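Local coordinates for magnesium transporter, putative (PDB 3KXR), which probably belongs to a membrane transporter that carries magnesium ions, this piece comprising part of its intracellular N domain and its paired CBS domains, at residues Arg44-Leu47 against Tyr48-Tyr51; Ser28-Asp31 against Arg32-Gln36. All blocks are in the same frame, centred on the assembly; numbering follows the deposited sequence.

Contact 1 of 2, residues Arg44-Leu47 against Tyr48-Tyr51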
ATOM      1  N   ARG A  44       4.847  11.941   6.149  1.00 42.04           N
ATOM      2  CA  ARG A  44       5.352  13.296   5.992  1.00 42.59           C
ATOM      3  C   ARG A  44       4.201  14.253   5.760  1.00 41.46           C
ATOM      4  O   ARG A  44       4.154  15.343   6.331  1.00 40.91           O
ATOM      5  CB  ARG A  44       6.389  13.355   4.850  1.00 43.31           C
ATOM      6  CG  ARG A  44       7.304  14.620   4.853  1.00 48.84           C
ATOM      7  CD  ARG A  44       8.783  14.405   4.281  1.00 55.33           C
ATOM      8  NE  ARG A  44       8.964  13.171   3.491  1.00 60.97           N
ATOM      9  CZ  ARG A  44       8.980  13.053   2.147  1.00 66.10           C
ATOM     10  NH1 ARG A  44       8.858  14.114   1.330  1.00 67.56           N
ATOM     11  NH2 ARG A  44       9.123  11.830   1.602  1.00 67.40           N
ATOM     12  N   PHE A  45       3.235  13.825   4.971  1.00 41.12           N
ATOM     13  CA  PHE A  45       2.072  14.649   4.745  1.00 41.39           C
ATOM     14  C   PHE A  45       1.258  14.908   6.042  1.00 42.12           C
ATOM     15  O   PHE A  45       0.833  16.043   6.311  1.00 42.17           O
ATOM     16  CB  PHE A  45       1.193  14.026   3.659  1.00 41.38           C
ATOM     17  CG  PHE A  45      -0.090  14.775   3.417  1.00 41.14           C
ATOM     18  CD1 PHE A  45      -0.182  15.718   2.385  1.00 42.13           C
ATOM     19  CD2 PHE A  45      -1.202  14.545   4.221  1.00 38.85           C
ATOM     20  CE1 PHE A  45      -1.353  16.405   2.167  1.00 41.87           C
ATOM     21  CE2 PHE A  45      -2.388  15.230   4.009  1.00 41.14           C
ATOM     22  CZ  PHE A  45      -2.474  16.168   2.979  1.00 40.30           C
ATOM     23  N   GLU A  46       1.032  13.870   6.829  1.00 42.63           N
ATOM     24  CA  GLU A  46       0.272  14.020   8.069  1.00 43.94           C
ATOM     25  C   GLU A  46       0.958  14.971   9.033  1.00 43.37           C
ATOM     26  O   GLU A  46       0.278  15.744   9.706  1.00 43.08           O
ATOM     27  CB  GLU A  46       0.018  12.659   8.766  1.00 44.54           C
ATOM     28  CG  GLU A  46      -0.894  11.670   7.956  1.00 49.62           C
ATOM     29  CD  GLU A  46      -2.272  12.285   7.539  1.00 57.05           C
ATOM     30  OE1 GLU A  46      -2.908  12.969   8.379  1.00 61.67           O
ATOM     31  OE2 GLU A  46      -2.727  12.103   6.374  1.00 62.07           O
ATOM     32  N   LEU A  47       2.294  14.940   9.075  1.00 43.22           N
ATOM     33  CA  LEU A  47       3.042  15.845   9.952  1.00 42.93           C
ATOM     34  C   LEU A  47       2.967  17.297   9.480  1.00 43.31           C
ATOM     35  O   LEU A  47       2.753  18.210  10.291  1.00 43.35           O
ATOM     36  CB  LEU A  47       4.491  15.433  10.066  1.00 42.47           C
ATOM     37  CG  LEU A  47       4.743  14.152  10.873  1.00 43.06           C
ATOM     38  CD1 LEU A  47       6.135  13.653  10.568  1.00 41.16           C
ATOM     39  CD2 LEU A  47       4.540  14.330  12.376  1.00 41.32           C
ATOM     40  N   TYR A  48       3.164  17.505   8.183  1.00 43.40           N
ATOM     41  CA  TYR A  48       3.028  18.832   7.600  1.00 43.88           C
ATOM     42  C   TYR A  48       1.592  19.346   7.762  1.00 44.18           C
ATOM     43  O   TYR A  48       1.353  20.519   7.966  1.00 43.01           O
ATOM     44  CB  TYR A  48       3.383  18.813   6.128  1.00 44.15           C
ATOM     45  CG  TYR A  48       4.835  19.050   5.827  1.00 43.97           C
ATOM     46  CD1 TYR A  48       5.243  20.121   5.040  1.00 44.44           C
ATOM     47  CD2 TYR A  48       5.800  18.218   6.321  1.00 46.13           C
ATOM     48  CE1 TYR A  48       6.591  20.348   4.771  1.00 45.63           C
ATOM     49  CE2 TYR A  48       7.155  18.439   6.049  1.00 46.14           C
ATOM     50  CZ  TYR A  48       7.533  19.498   5.282  1.00 45.29           C
ATOM     51  OH  TYR A  48       8.854  19.685   5.018  1.00 47.44           O
ATOM     52  N   ASP A  49       0.641  18.441   7.710  1.00 44.64           N
ATOM     53  CA  ASP A  49      -0.734  18.823   7.848  1.00 45.27           C
ATOM     54  C   ASP A  49      -1.071  19.188   9.272  1.00 45.07           C
ATOM     55  O   ASP A  49      -1.965  20.000   9.516  1.00 45.75           O
ATOM     56  CB  ASP A  49      -1.626  17.682   7.369  1.00 45.92           C
ATOM     57  CG  ASP A  49      -3.075  18.085   7.221  1.00 48.00           C
ATOM     58  OD1 ASP A  49      -3.385  19.233   6.823  1.00 49.45           O
ATOM     59  OD2 ASP A  49      -3.922  17.216   7.482  1.00 52.58           O
ATOM     60  N   GLN A  50      -0.367  18.604  10.230  1.00 44.98           N
ATOM     61  CA  GLN A  50      -0.670  18.896  11.618  1.00 44.35           C
ATOM     62  C   GLN A  50       0.181  20.021  12.162  1.00 43.78           C
ATOM     63  O   GLN A  50      -0.288  20.769  12.990  1.00 43.63           O
ATOM     64  CB  GLN A  50      -0.500  17.669  12.483  1.00 44.19           C
ATOM     65  CG  GLN A  50      -0.920  17.913  13.930  1.00 46.51           C
ATOM     66  CD  GLN A  50      -0.806  16.664  14.798  1.00 50.29           C
ATOM     67  OE1 GLN A  50      -0.371  15.599  14.333  1.00 52.09           O
ATOM     68  NE2 GLN A  50      -1.187  16.790  16.067  1.00 50.43           N
ATOM     69  N   TYR A  51       1.424  20.138  11.707  1.00 43.29           N
ATOM     70  CA  TYR A  51       2.367  21.096  12.286  1.00 42.98           C
ATOM     71  C   TYR A  51       2.779  22.136  11.264  1.00 43.11           C
ATOM     72  O   TYR A  51       3.087  21.814  10.114  1.00 42.97           O
ATOM     73  CB  TYR A  51       3.621  20.382  12.845  1.00 42.95           C
ATOM     74  CG  TYR A  51       3.308  19.411  13.964  1.00 41.98           C
ATOM     75  CD1 TYR A  51       3.352  18.026  13.762  1.00 41.45           C
ATOM     76  CD2 TYR A  51       2.924  19.876  15.217  1.00 42.60           C
ATOM     77  CE1 TYR A  51       3.032  17.132  14.801  1.00 41.53           C
ATOM     78  CE2 TYR A  51       2.615  18.989  16.268  1.00 42.25           C
ATOM     79  CZ  TYR A  51       2.661  17.629  16.050  1.00 41.28           C
ATOM     80  OH  TYR A  51       2.332  16.789  17.077  1.00 40.10           O
TER
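L47 and Y51 meet at the C-terminal end of helix 39-50, in the part of the chain that belongs to the MgtE intracellular N domain. L47 CD2 lies 4.0 Å from Y51 CE1, the leucine branch and the ring crossing at a slant. With CG anti to its carbonyl carbon (chi1 -62°), Y51 swings its ring out beside L47, and CD1 comes 3.5 Å from L47 O. The flanking Q50 sets its CG 4.0 Å above the plane of this ring, over the centre. One turn earlier R44 and Y48 run side by side in the same direction, R44 CG 4.0 Å from Y48 CE2, guanidinium and ring planes nearly perpendicular. The polar end of R44 is engaged elsewhere, in a salt bridge from NH1 to E16 of helix 15-20, a helix that Y48 also touches. On another side of the helix F45 CE2 approaches D49 CB at 4.2 Å, while the carboxylates of E46 and D49 stand close enough that their like charges probably repel mildly. Backbone bonds from Y48 N to R44 O and from D49 N to F45 O hold the turn. Y51 is the first residue to leave helical geometry, yet L47 O still receives its N at 2.7 Å and takes a second, weak bond from Q50 N.

Contact 2 of 2, residues Ser28-Asp31 against Arg32-Gln36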
ATOM      1  N   SER A  28     -10.314  14.955  -3.600  1.00 43.76           N
ATOM      2  CA  SER A  28     -10.269  13.721  -4.390  1.00 43.58           C
ATOM      3  C   SER A  28      -8.884  13.514  -5.003  1.00 43.74           C
ATOM      4  O   SER A  28      -8.343  12.397  -5.028  1.00 45.10           O
ATOM      5  CB  SER A  28     -11.359  13.704  -5.481  1.00 43.57           C
ATOM      6  OG  SER A  28     -11.130  14.629  -6.545  1.00 43.67           O
ATOM      7  N   PHE A  29      -8.294  14.599  -5.464  1.00 42.74           N
ATOM      8  CA  PHE A  29      -6.990  14.544  -6.091  1.00 41.91           C
ATOM      9  C   PHE A  29      -5.926  14.273  -5.018  1.00 42.30           C
ATOM     10  O   PHE A  29      -5.016  13.461  -5.213  1.00 42.17           O
ATOM     11  CB  PHE A  29      -6.730  15.870  -6.818  1.00 41.14           C
ATOM     12  CG  PHE A  29      -5.389  15.960  -7.439  1.00 39.11           C
ATOM     13  CD1 PHE A  29      -5.219  15.764  -8.792  1.00 37.96           C
ATOM     14  CD2 PHE A  29      -4.282  16.247  -6.669  1.00 38.68           C
ATOM     15  CE1 PHE A  29      -3.962  15.831  -9.381  1.00 36.91           C
ATOM     16  CE2 PHE A  29      -2.998  16.308  -7.256  1.00 39.72           C
ATOM     17  CZ  PHE A  29      -2.850  16.102  -8.616  1.00 37.38           C
ATOM     18  N   THR A  30      -6.045  14.948  -3.886  1.00 42.51           N
ATOM     19  CA  THR A  30      -5.099  14.739  -2.825  1.00 42.85           C
ATOM     20  C   THR A  30      -5.127  13.284  -2.382  1.00 43.61           C
ATOM     21  O   THR A  30      -4.076  12.645  -2.296  1.00 44.00           O
ATOM     22  CB  THR A  30      -5.357  15.676  -1.648  1.00 43.39           C
ATOM     23  OG1 THR A  30      -5.093  17.024  -2.067  1.00 43.02           O
ATOM     24  CG2 THR A  30      -4.437  15.311  -0.461  1.00 41.01           C
ATOM     25  N   ASP A  31      -6.325  12.748  -2.177  1.00 44.20           N
ATOM     26  CA  ASP A  31      -6.473  11.352  -1.764  1.00 44.79           C
ATOM     27  C   ASP A  31      -5.902  10.354  -2.751  1.00 44.88           C
ATOM     28  O   ASP A  31      -5.340   9.343  -2.328  1.00 45.28           O
ATOM     29  CB  ASP A  31      -7.941  11.012  -1.499  1.00 44.85           C
ATOM     30  CG  ASP A  31      -8.516  11.808  -0.335  1.00 46.16           C
ATOM     31  OD1 ASP A  31      -7.739  12.346   0.470  1.00 46.19           O
ATOM     32  OD2 ASP A  31      -9.747  11.930  -0.237  1.00 50.81           O
ATOM     33  N   ARG A  32      -6.052  10.595  -4.049  1.00 44.72           N
ATOM     34  CA  ARG A  32      -5.500   9.644  -5.010  1.00 45.08           C
ATOM     35  C   ARG A  32      -3.973   9.732  -4.963  1.00 44.31           C
ATOM     36  O   ARG A  32      -3.283   8.720  -5.045  1.00 43.04           O
ATOM     37  CB  ARG A  32      -6.030   9.882  -6.431  1.00 45.55           C
ATOM     38  CG  ARG A  32      -7.500   9.416  -6.635  1.00 48.74           C
ATOM     39  CD  ARG A  32      -7.971   9.452  -8.131  1.00 50.57           C
ATOM     40  NE  ARG A  32      -7.387  10.623  -8.805  1.00 54.28           N
ATOM     41  CZ  ARG A  32      -7.984  11.815  -8.970  1.00 56.11           C
ATOM     42  NH1 ARG A  32      -9.223  12.029  -8.517  1.00 57.41           N
ATOM     43  NH2 ARG A  32      -7.333  12.806  -9.597  1.00 55.19           N
ATOM     44  N   ALA A  33      -3.460  10.953  -4.798  1.00 44.13           N
ATOM     45  CA  ALA A  33      -2.005  11.177  -4.655  1.00 43.99           C
ATOM     46  C   ALA A  33      -1.412  10.440  -3.434  1.00 43.69           C
ATOM     47  O   ALA A  33      -0.364   9.776  -3.532  1.00 43.17           O
ATOM     48  CB  ALA A  33      -1.709  12.662  -4.561  1.00 43.68           C
ATOM     49  N   LEU A  34      -2.119  10.543  -2.309  1.00 43.04           N
ATOM     50  CA  LEU A  34      -1.701   9.918  -1.078  1.00 43.26           C
ATOM     51  C   LEU A  34      -1.705   8.392  -1.198  1.00 43.44           C
ATOM     52  O   LEU A  34      -0.770   7.735  -0.743  1.00 43.21           O
ATOM     53  CB  LEU A  34      -2.587  10.366   0.088  1.00 42.95           C
ATOM     54  CG  LEU A  34      -2.383  11.795   0.593  1.00 43.59           C
ATOM     55  CD1 LEU A  34      -3.415  12.058   1.692  1.00 42.33           C
ATOM     56  CD2 LEU A  34      -0.940  12.051   1.077  1.00 41.04           C
ATOM     57  N   ALA A  35      -2.753   7.846  -1.807  1.00 43.76           N
ATOM     58  CA  ALA A  35      -2.866   6.409  -2.036  1.00 44.29           C
ATOM     59  C   ALA A  35      -1.755   5.876  -2.926  1.00 45.38           C
ATOM     60  O   ALA A  35      -1.359   4.726  -2.809  1.00 45.53           O
ATOM     61  CB  ALA A  35      -4.195   6.084  -2.628  1.00 43.45           C
ATOM     62  N   GLN A  36      -1.214   6.712  -3.798  1.00 47.05           N
ATOM     63  CA  GLN A  36      -0.217   6.222  -4.742  1.00 48.56           C
ATOM     64  C   GLN A  36       1.189   6.369  -4.201  1.00 48.90           C
ATOM     65  O   GLN A  36       2.117   5.811  -4.738  1.00 49.00           O
ATOM     66  CB  GLN A  36      -0.358   6.934  -6.086  1.00 48.95           C
ATOM     67  CG  GLN A  36      -0.502   6.014  -7.295  1.00 51.67           C
ATOM     68  CD  GLN A  36      -1.367   6.643  -8.405  1.00 54.85           C
ATOM     69  OE1 GLN A  36      -2.457   7.173  -8.129  1.00 55.67           O
ATOM     70  NE2 GLN A  36      -0.882   6.583  -9.661  1.00 56.06           N
TER
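The guanidinium of R32 is folded back over the backbone of S28 and F29: F29 CA sits 3.7 Å above one face, nearer its border than its middle, and S28 O lies over a face as well. The phenyl ring of F29 is met obliquely by R32 NH2, 3.7 Å from F29 CD1, with the two planes 84° apart. A bend at chi3 (-37°) turns the arginine back along helix 27-36 and brings NH1 within 3.8 Å of S28 OG, a hydroxyl hydrogen-bonded to D98 of the second subunit. Cut back to an alanine here, R32 loses its whole guanidinium, which is likely to leave the S28 carbonyl and F29 CA uncovered and F29 CD1 without NH2 beside it. Further along, T30 and L34 lie side by side, CG2 to CD1 4.0 Å. The i to i+4 backbone bonds of the helix, from R32 N to S28 O through A35 N to D31 O, hold these side chains in step. F29 and A33 also pack on L18 of helix 15-20. R32 packs on H62 of the second subunit too, while its guanidinium rests on its own helix by packing alone, where the partial negative charge of S28 O would probably suit the positive group.

In the fold
Contact 2 comes first along the chain, on helix 27-36, and contact 1 follows on the next helix, 39-50; both belong to the MgtE intracellular N domain range. Their centres are 15 Å apart, yet the helices touch: F45 CG of contact 1 lies 3.7 Å from L34 CD2 of contact 2, and F45 CZ is 4.1 Å from T30 CG2. Helix 15-20 packs against both, receiving F45 and Y48 from one and F29 and A33 from the other. The roles then diverge: S28, F29, R32, A35 and Q36 of contact 2 meet the second subunit, whereas the end of 44-51 reaches R58, A131 and D154, joining this helical part to the region of the CBS domains.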